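Local coordinates for protein PA4485 (Pseudomonas aeruginosa, PDB 4AVR) that probably acts as a lytic transglycosylase of the RlpA family, cleaving peptidoglycan strands with a strong preference for naked glycans that lack stem peptides, at residues S20-N25 with R56-G61; R41-N46 with S52-I57; K74-E77 with M81-S84. All coordinates share one frame; numbering follows the deposited sequence.

Interaction 1 of 3, residues S20-N25 with R56-G61; sequences SGERYN and RINDRG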
loop_
_atom_site.group_PDB
_atom_site.type_symbol
_atom_site.label_atom_id
_atom_site.label_comp_id
_atom_site.label_asym_id
_atom_site.label_seq_id
_atom_site.Cartn_x
_atom_site.Cartn_y
_atom_site.Cartn_z
ATOM N N SER A 20 10.677 0.058 -14.246
ATOM C CA SER A 20 10.615 0.699 -15.572
ATOM C C SER A 20 11.308 2.039 -15.611
ATOM O O SER A 20 11.488 2.621 -16.702
ATOM C CB SER A 20 9.182 0.970 -16.027
ATOM O OG SER A 20 8.584 2.017 -15.280
ATOM N N GLY A 21 11.641 2.572 -14.440
ATOM C CA GLY A 21 12.210 3.900 -14.335
ATOM C C GLY A 21 11.203 4.948 -13.944
ATOM O O GLY A 21 11.591 5.977 -13.410
ATOM N N GLU A 22 9.919 4.724 -14.203
ATOM C CA GLU A 22 8.912 5.715 -13.818
ATOM C C GLU A 22 8.835 5.787 -12.312
ATOM O O GLU A 22 8.892 4.772 -11.640
ATOM C CB GLU A 22 7.533 5.342 -14.348
ATOM C CG GLU A 22 7.469 5.330 -15.855
ATOM C CD GLU A 22 6.076 5.148 -16.427
ATOM O OE1 GLU A 22 5.115 4.882 -15.651
ATOM O OE2 GLU A 22 5.938 5.284 -17.662
ATOM N N ARG A 23 8.662 6.979 -11.767
ATOM C CA ARG A 23 8.347 7.099 -10.348
ATOM C C ARG A 23 6.919 6.619 -10.113
ATOM O O ARG A 23 6.020 6.964 -10.873
ATOM C CB ARG A 23 8.556 8.534 -9.875
ATOM C CG ARG A 23 10.035 8.953 -9.943
ATOM C CD ARG A 23 10.387 10.253 -9.240
ATOM N NE ARG A 23 11.827 10.613 -9.286
ATOM C CZ ARG A 23 12.786 10.184 -8.448
ATOM N NH1 ARG A 23 12.505 9.341 -7.460
ATOM N NH2 ARG A 23 14.041 10.603 -8.599
ATOM N N TYR A 24 6.703 5.802 -9.091
ATOM C CA TYR A 24 5.365 5.292 -8.843
ATOM C C TYR A 24 4.402 6.459 -8.563
ATOM O O TYR A 24 4.700 7.333 -7.741
ATOM C CB TYR A 24 5.355 4.272 -7.685
ATOM C CG TYR A 24 3.926 3.952 -7.258
ATOM C CD1 TYR A 24 3.013 3.385 -8.152
ATOM C CD2 TYR A 24 3.471 4.276 -5.999
ATOM C CE1 TYR A 24 1.698 3.183 -7.782
ATOM C CE2 TYR A 24 2.153 4.069 -5.624
ATOM C CZ TYR A 24 1.256 3.532 -6.528
ATOM O OH TYR A 24 -0.064 3.345 -6.216
ATOM N N ASN A 25 3.270 6.446 -9.253
ATOM C CA ASN A 25 2.273 7.485 -9.142
ATOM C C ASN A 25 0.919 6.839 -8.839
ATOM O O ASN A 25 0.341 6.181 -9.707
ATOM C CB ASN A 25 2.194 8.297 -10.433
ATOM C CG ASN A 25 1.320 9.528 -10.278
ATOM O OD1 ASN A 25 0.428 9.574 -9.447
ATOM N ND2 ASN A 25 1.632 10.583 -11.028
ATOM N N ARG A 56 -1.347 -0.547 -17.222
ATOM C CA ARG A 56 -0.111 -0.613 -17.995
ATOM C C ARG A 56 1.002 -1.097 -17.068
ATOM O O ARG A 56 1.177 -0.557 -15.970
ATOM C CB ARG A 56 0.178 0.822 -18.483
ATOM C CG ARG A 56 1.469 1.062 -19.219
ATOM C CD ARG A 56 1.519 2.508 -19.702
ATOM N NE ARG A 56 1.488 3.530 -18.635
ATOM C CZ ARG A 56 2.565 3.970 -17.993
ATOM N NH1 ARG A 56 3.774 3.493 -18.277
ATOM N NH2 ARG A 56 2.445 4.910 -17.071
ATOM N N ILE A 57 1.781 -2.095 -17.491
ATOM C CA ILE A 57 2.842 -2.658 -16.662
ATOM C C ILE A 57 4.051 -1.709 -16.638
ATOM O O ILE A 57 4.581 -1.340 -17.690
ATOM C CB ILE A 57 3.279 -4.060 -17.154
ATOM C CG1 ILE A 57 2.062 -5.008 -17.196
ATOM C CG2 ILE A 57 4.424 -4.602 -16.301
ATOM C CD1 ILE A 57 1.280 -5.110 -15.890
ATOM N N ASN A 58 4.482 -1.331 -15.445
ATOM C CA ASN A 58 5.672 -0.485 -15.299
ATOM C C ASN A 58 6.579 -0.898 -14.146
ATOM O O ASN A 58 7.459 -0.138 -13.778
ATOM C CB ASN A 58 5.304 1.012 -15.217
ATOM C CG ASN A 58 4.789 1.401 -13.858
ATOM O OD1 ASN A 58 4.464 0.541 -13.044
ATOM N ND2 ASN A 58 4.723 2.712 -13.594
ATOM N N ASP A 59 6.393 -2.093 -13.589
ATOM C CA ASP A 59 7.180 -2.492 -12.431
ATOM C C ASP A 59 7.247 -4.008 -12.333
ATOM O O ASP A 59 6.477 -4.717 -12.987
ATOM C CB ASP A 59 6.574 -1.892 -11.149
ATOM C CG ASP A 59 7.577 -1.715 -10.009
ATOM O OD1 ASP A 59 8.782 -1.997 -10.165
ATOM O OD2 ASP A 59 7.135 -1.259 -8.930
ATOM N N ARG A 60 8.181 -4.468 -11.508
ATOM C CA ARG A 60 8.351 -5.863 -11.167
ATOM C C ARG A 60 7.857 -6.111 -9.750
ATOM O O ARG A 60 7.275 -5.241 -9.112
ATOM C CB ARG A 60 9.821 -6.283 -11.387
ATOM C CG ARG A 60 10.275 -6.144 -12.835
ATOM C CD ARG A 60 9.496 -7.066 -13.751
ATOM N NE ARG A 60 9.834 -6.859 -15.154
ATOM C CZ ARG A 60 8.959 -6.955 -16.158
ATOM N NH1 ARG A 60 7.685 -7.262 -15.925
ATOM N NH2 ARG A 60 9.336 -6.723 -17.414
ATOM N N GLY A 61 8.069 -7.335 -9.287
ATOM C CA GLY A 61 7.144 -7.961 -8.349
ATOM C C GLY A 61 5.916 -8.432 -9.128
ATOM O O GLY A 61 5.839 -8.271 -10.334
HETATM O O HOH W 1 3.147 4.598 -11.575
#
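Ser20 and Glu22 bind Arg56 and Asn58, joining the long loop before strand 30-32 to strand 52-59 in a fold of the double-psi beta-barrel clan. Ser20 forms an ST turn, its OG accepting from the backbone N of Glu22, and the same OG donates to Asn58 O at 2.9 Å. The backbone N of Ser20 reaches that oxygen too, from above the carbonyl plane. Followed outward, Glu22 has its CB 3.9 Å from Asn58 ND2. CG lies anti to the carbonyl carbon (chi1 -64°), and the extended chain beyond it carries CD to the edge of the Arg56 guanidinium, in its plane. There Arg56 grips the carboxylate end-on in a salt bridge: Arg56 NH2 meets the syn lone pair of Glu22 OE1 at 3.0 Å, and NH1 meets Glu22 OE2 at 2.9 Å. The carboxylate and guanidinium planes are nevertheless 54° apart. Glu22 OE1 takes a second bond, nearly straight, from Asn58 ND2 at 3.0 Å, which arrives from above the carboxylate plane, so two residues fix its rotation. Thr18 OG1 also bonds to Asn58 O. Water 1 accepts from both Asn58 ND2, at 3.2 Å, and the backbone N of Asn25, at 3.0 Å.

Interaction 2 of 3, residues R41-N46 with S52-I57; sequences RVRVTN and SVVVRI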
loop_
_atom_site.group_PDB
_atom_site.type_symbol
_atom_site.label_atom_id
_atom_site.label_comp_id
_atom_site.label_asym_id
_atom_site.label_seq_id
_atom_site.Cartn_x
_atom_site.Cartn_y
_atom_site.Cartn_z
ATOM N N ARG A 41 -0.398 -3.606 -21.883
ATOM C CA ARG A 41 -1.735 -3.326 -21.360
ATOM C C ARG A 41 -2.408 -4.627 -20.943
ATOM O O ARG A 41 -2.389 -5.608 -21.682
ATOM C CB ARG A 41 -2.600 -2.582 -22.397
ATOM C CG ARG A 41 -2.112 -1.172 -22.696
ATOM C CD ARG A 41 -2.892 -0.445 -23.780
ATOM N NE ARG A 41 -4.292 -0.157 -23.431
ATOM C CZ ARG A 41 -5.365 -0.717 -23.994
ATOM N NH1 ARG A 41 -5.244 -1.635 -24.946
ATOM N NH2 ARG A 41 -6.575 -0.352 -23.592
ATOM N N VAL A 42 -3.026 -4.605 -19.766
ATOM C CA VAL A 42 -3.635 -5.774 -19.175
ATOM C C VAL A 42 -5.012 -5.417 -18.634
ATOM O O VAL A 42 -5.141 -4.465 -17.861
ATOM C CB VAL A 42 -2.753 -6.274 -18.013
ATOM C CG1 VAL A 42 -3.345 -7.510 -17.347
ATOM C CG2 VAL A 42 -1.324 -6.554 -18.487
ATOM N N ARG A 43 -6.039 -6.174 -19.032
ATOM C CA ARG A 43 -7.352 -6.054 -18.410
ATOM C C ARG A 43 -7.390 -6.911 -17.148
ATOM O O ARG A 43 -7.141 -8.114 -17.200
ATOM C CB ARG A 43 -8.478 -6.463 -19.350
ATOM C CG ARG A 43 -9.857 -6.239 -18.725
ATOM C CD ARG A 43 -10.992 -6.345 -19.738
ATOM N NE ARG A 43 -11.109 -5.070 -20.464
ATOM C CZ ARG A 43 -10.979 -4.863 -21.778
ATOM N NH1 ARG A 43 -10.774 -5.858 -22.644
ATOM N NH2 ARG A 43 -11.093 -3.616 -22.234
ATOM N N VAL A 44 -7.713 -6.271 -16.033
ATOM C CA VAL A 44 -7.798 -6.917 -14.734
ATOM C C VAL A 44 -9.266 -6.921 -14.313
ATOM O O VAL A 44 -9.897 -5.871 -14.303
ATOM C CB VAL A 44 -6.971 -6.142 -13.692
ATOM C CG1 VAL A 44 -7.020 -6.844 -12.348
ATOM C CG2 VAL A 44 -5.544 -5.964 -14.176
ATOM N N THR A 45 -9.791 -8.096 -13.963
ATOM C CA THR A 45 -11.165 -8.229 -13.499
ATOM C C THR A 45 -11.145 -8.750 -12.071
ATOM O O THR A 45 -10.584 -9.806 -11.795
ATOM C CB THR A 45 -11.960 -9.204 -14.381
ATOM O OG1 THR A 45 -11.938 -8.754 -15.732
ATOM C CG2 THR A 45 -13.409 -9.330 -13.908
ATOM N N ASN A 46 -11.757 -8.000 -11.162
ATOM C CA ASN A 46 -11.940 -8.419 -9.787
ATOM C C ASN A 46 -13.035 -9.482 -9.762
ATOM O O ASN A 46 -14.184 -9.203 -10.099
ATOM C CB ASN A 46 -12.321 -7.210 -8.925
ATOM C CG ASN A 46 -12.475 -7.537 -7.457
ATOM O OD1 ASN A 46 -12.731 -8.673 -7.078
ATOM N ND2 ASN A 46 -12.339 -6.522 -6.609
ATOM N N SER A 52 -13.853 -4.248 -13.703
ATOM C CA SER A 52 -12.626 -4.387 -14.477
ATOM C C SER A 52 -12.017 -3.044 -14.813
ATOM O O SER A 52 -12.704 -2.026 -14.913
ATOM C CB SER A 52 -12.865 -5.183 -15.756
ATOM O OG SER A 52 -13.646 -4.483 -16.683
ATOM N N VAL A 53 -10.694 -3.063 -14.955
ATOM C CA VAL A 53 -9.908 -1.907 -15.396
ATOM C C VAL A 53 -8.822 -2.388 -16.342
ATOM O O VAL A 53 -8.536 -3.582 -16.408
ATOM C CB VAL A 53 -9.241 -1.156 -14.224
ATOM C CG1 VAL A 53 -10.279 -0.652 -13.229
ATOM C CG2 VAL A 53 -8.203 -2.008 -13.539
ATOM N N VAL A 54 -8.212 -1.446 -17.061
ATOM C CA VAL A 54 -7.019 -1.724 -17.861
ATOM C C VAL A 54 -5.849 -0.971 -17.241
ATOM O O VAL A 54 -5.939 0.236 -16.972
ATOM C CB VAL A 54 -7.220 -1.324 -19.326
ATOM C CG1 VAL A 54 -5.939 -1.543 -20.116
ATOM C CG2 VAL A 54 -8.354 -2.133 -19.938
ATOM N N VAL A 55 -4.773 -1.703 -16.983
ATOM C CA VAL A 55 -3.541 -1.123 -16.448
ATOM C C VAL A 55 -2.390 -1.354 -17.412
ATOM O O VAL A 55 -2.452 -2.205 -18.300
ATOM C CB VAL A 55 -3.188 -1.704 -15.063
ATOM C CG1 VAL A 55 -4.234 -1.313 -14.019
ATOM C CG2 VAL A 55 -2.989 -3.218 -15.133
ATOM N N ARG A 56 -1.347 -0.547 -17.222
ATOM C CA ARG A 56 -0.111 -0.613 -17.995
ATOM C C ARG A 56 1.002 -1.097 -17.068
ATOM O O ARG A 56 1.177 -0.557 -15.970
ATOM C CB ARG A 56 0.178 0.822 -18.483
ATOM C CG ARG A 56 1.469 1.062 -19.219
ATOM C CD ARG A 56 1.519 2.508 -19.702
ATOM N NE ARG A 56 1.488 3.530 -18.635
ATOM C CZ ARG A 56 2.565 3.970 -17.993
ATOM N NH1 ARG A 56 3.774 3.493 -18.277
ATOM N NH2 ARG A 56 2.445 4.910 -17.071
ATOM N N ILE A 57 1.781 -2.095 -17.491
ATOM C CA ILE A 57 2.842 -2.658 -16.662
ATOM C C ILE A 57 4.051 -1.709 -16.638
ATOM O O ILE A 57 4.581 -1.340 -17.690
ATOM C CB ILE A 57 3.279 -4.060 -17.154
ATOM C CG1 ILE A 57 2.062 -5.008 -17.196
ATOM C CG2 ILE A 57 4.424 -4.602 -16.301
ATOM C CD1 ILE A 57 1.280 -5.110 -15.890
HETATM O O HOH W 2 -11.940 -2.823 -18.489
#
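Val54 sits between Arg41 and Arg43 on one face of an antiparallel strand pair, and its two methyls divide the work. With CG1 anti to the backbone N (chi1 177°), that methyl lies under one face of the Arg41 guanidinium, 3.7 Å from NH2, while CG2 goes to Arg43, 3.9 Å from its NH2, in an oblique approach. Both arginines bend at chi3, and this bend turns their flat heads toward Val54. The head of Arg43 is also tied by water 2, which lies in the guanidinium plane, accepts from NE at 3.1 Å and is hydrogen-bonded to Ser52 OG. Farther along this face, Thr45 OG1 touches Ser52 CB.

On the other face the contacts are between aliphatic side chains of Val42, Val44, Val53, Val55 and Ile57. Val44 CG2 meets Val55 CG2 at 3.9 Å; Val55 holds CG1 anti to its carbonyl carbon (chi1 -65°), which leaves CG2 between the backbone N and the carbonyl carbon, near Val42 CB. Val42 CG2 in turn touches Ile57 CG1 at 3.9 Å. Val42 and Val44 pack further on Ile91 and Val89 of strand 87-93, and Val53 and Val55 on helix 73-79.

Between the faces, Val42 pairs with Val55 and Val44 with Val53 through two backbone bonds each, Val44 N to Val53 O being the shortest at 2.8 Å. The non-hydrogen-bonded pairs alternate with them and add CA-H...O contacts, such as Ser52 CA to Val44 O at 3.1 Å. Strands running 147° apart with a short connection form a twisted beta hairpin, with Arg41, Arg43 and Val54 on one side and Val42, Val44, Val53 and Val55 on the other; it makes up two adjacent strands of the double-psi beta-barrel domain expected of this family.

Interaction 3 of 3, residues K74-E77 with M81-S84; sequences KAAE and MIRS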
loop_
_atom_site.group_PDB
_atom_site.type_symbol
_atom_site.label_atom_id
_atom_site.label_comp_id
_atom_site.label_asym_id
_atom_site.label_seq_id
_atom_site.Cartn_x
_atom_site.Cartn_y
_atom_site.Cartn_z
ATOM N N LYS A 74 -5.323 4.220 -7.869
ATOM C CA LYS A 74 -6.422 4.564 -8.762
ATOM C C LYS A 74 -7.011 3.311 -9.406
ATOM O O LYS A 74 -8.240 3.193 -9.550
ATOM C CB LYS A 74 -5.959 5.561 -9.829
ATOM C CG LYS A 74 -7.055 6.010 -10.767
ATOM C CD LYS A 74 -8.054 6.907 -10.094
ATOM C CE LYS A 74 -9.010 7.509 -11.114
ATOM N NZ LYS A 74 -10.082 8.331 -10.480
ATOM N N ALA A 75 -6.164 2.362 -9.801
ATOM C CA ALA A 75 -6.667 1.108 -10.363
ATOM C C ALA A 75 -7.458 0.323 -9.314
ATOM O O ALA A 75 -8.489 -0.283 -9.628
ATOM C CB ALA A 75 -5.522 0.275 -10.917
ATOM N N ALA A 76 -6.974 0.314 -8.078
ATOM C CA ALA A 76 -7.676 -0.367 -6.993
ATOM C C ALA A 76 -9.057 0.224 -6.757
ATOM O O ALA A 76 -10.019 -0.498 -6.485
ATOM C CB ALA A 76 -6.866 -0.332 -5.729
ATOM N N GLU A 77 -9.174 1.544 -6.875
ATOM C CA GLU A 77 -10.491 2.195 -6.807
ATOM C C GLU A 77 -11.415 1.692 -7.911
ATOM O O GLU A 77 -12.573 1.360 -7.656
ATOM C CB GLU A 77 -10.349 3.722 -6.887
ATOM C CG GLU A 77 -9.677 4.307 -5.657
ATOM C CD GLU A 77 -9.291 5.758 -5.764
ATOM O OE1 GLU A 77 -9.021 6.281 -6.857
ATOM O OE2 GLU A 77 -9.084 6.373 -4.697
ATOM N N MET A 81 -11.476 -2.492 -4.745
ATOM C CA MET A 81 -10.677 -3.305 -3.818
ATOM C C MET A 81 -9.963 -2.500 -2.723
ATOM O O MET A 81 -9.111 -3.041 -2.020
ATOM C CB MET A 81 -9.691 -4.200 -4.573
ATOM C CG MET A 81 -8.572 -3.473 -5.249
ATOM S SD MET A 81 -7.510 -4.527 -6.264
ATOM C CE MET A 81 -6.444 -5.201 -5.028
ATOM N N ILE A 82 -10.310 -1.231 -2.557
ATOM C CA ILE A 82 -9.614 -0.404 -1.563
ATOM C C ILE A 82 -9.797 -0.965 -0.153
ATOM O O ILE A 82 -8.824 -1.075 0.602
ATOM C CB ILE A 82 -10.054 1.068 -1.652
ATOM C CG1 ILE A 82 -9.545 1.687 -2.960
ATOM C CG2 ILE A 82 -9.590 1.869 -0.444
ATOM C CD1 ILE A 82 -8.037 1.907 -3.000
ATOM N N ARG A 83 -11.033 -1.296 0.210
ATOM C CA ARG A 83 -11.304 -1.808 1.555
ATOM C C ARG A 83 -10.909 -3.260 1.718
ATOM O O ARG A 83 -10.413 -3.642 2.778
ATOM C CB ARG A 83 -12.764 -1.607 1.943
ATOM C CG ARG A 83 -13.095 -0.156 2.184
ATOM C CD ARG A 83 -14.600 0.065 2.277
ATOM N NE ARG A 83 -15.279 -0.726 3.305
ATOM C CZ ARG A 83 -16.583 -0.633 3.576
ATOM N NH1 ARG A 83 -17.353 0.207 2.893
ATOM N NH2 ARG A 83 -17.128 -1.376 4.533
ATOM N N SER A 84 -11.105 -4.088 0.691
ATOM C CA SER A 84 -10.712 -5.492 0.798
ATOM C C SER A 84 -9.201 -5.659 0.818
ATOM O O SER A 84 -8.702 -6.639 1.383
ATOM C CB SER A 84 -11.302 -6.331 -0.325
ATOM O OG SER A 84 -10.840 -5.944 -1.594
#
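The C-terminal part of helix 73-79 is closed by a six-to-one backbone bond of the kind found in Schellman motifs, from Met81 N to Ala76 O. Met81 N lies 3.0 Å from Ala76 O, with 177° at the hydrogen, so the bond is practically straight, although the donor is tilted from the carbonyl plane of Ala76. The bond reaches back over the end of the helix and brings the residues that follow against its side.

Apolar contacts accompany it. Ala76 CB is met by two side chains: Met81 CG lies 3.6 Å away and Ile82 CD1 3.7 Å away. Met81 CG stands between its own backbone N and carbonyl carbon (chi1 69°), a placement that also leaves it 3.5 Å from Ala76 O, beside the hydrogen bond. Ile82 holds CG1 anti to its carbonyl carbon, and a second bend (chi2 -71°) turns CD1 to the helix. Its CG1 comes within 3.8 Å of Glu77 CG, the two side chains crossing at a slant, so Glu77 contributes its aliphatic portion here; its carboxylate forms a salt bridge with Arg73 one turn earlier.

Ile82 thus touches both Ala76 and Glu77 and also packs on Ile82 of the second subunit. Its carbonyl O is hydrogen-bonded to Tyr8 OH. Strand 2-8 lies against the same region, with Ala76 touching Tyr8 and Met81 touching Ala6, so the helix and the loop leading to strand 87-93 both pack on this strand.

How the interactions relate
Interactions 1 and 2 end on the same strand, 52-59, and share Arg56 and Ile57; their centres are 14 Å apart. The hairpin of interaction 2 thus runs on into the part of the strand where the 20-25 loop is held. Interaction 3 comes later in the chain and touches interaction 2 directly: Val55 CG1 packs on Ala75 CB at 3.7 Å, where helix 73-79 covers the valine face of the hairpin. Interactions 1 and 3 have centres 18 Å apart, lie on opposite sides of the chain's centre, and do not touch, yet each reaches the second subunit. The three contacts therefore connect loop, sheet and helix within one domain of the double-psi beta-barrel clan.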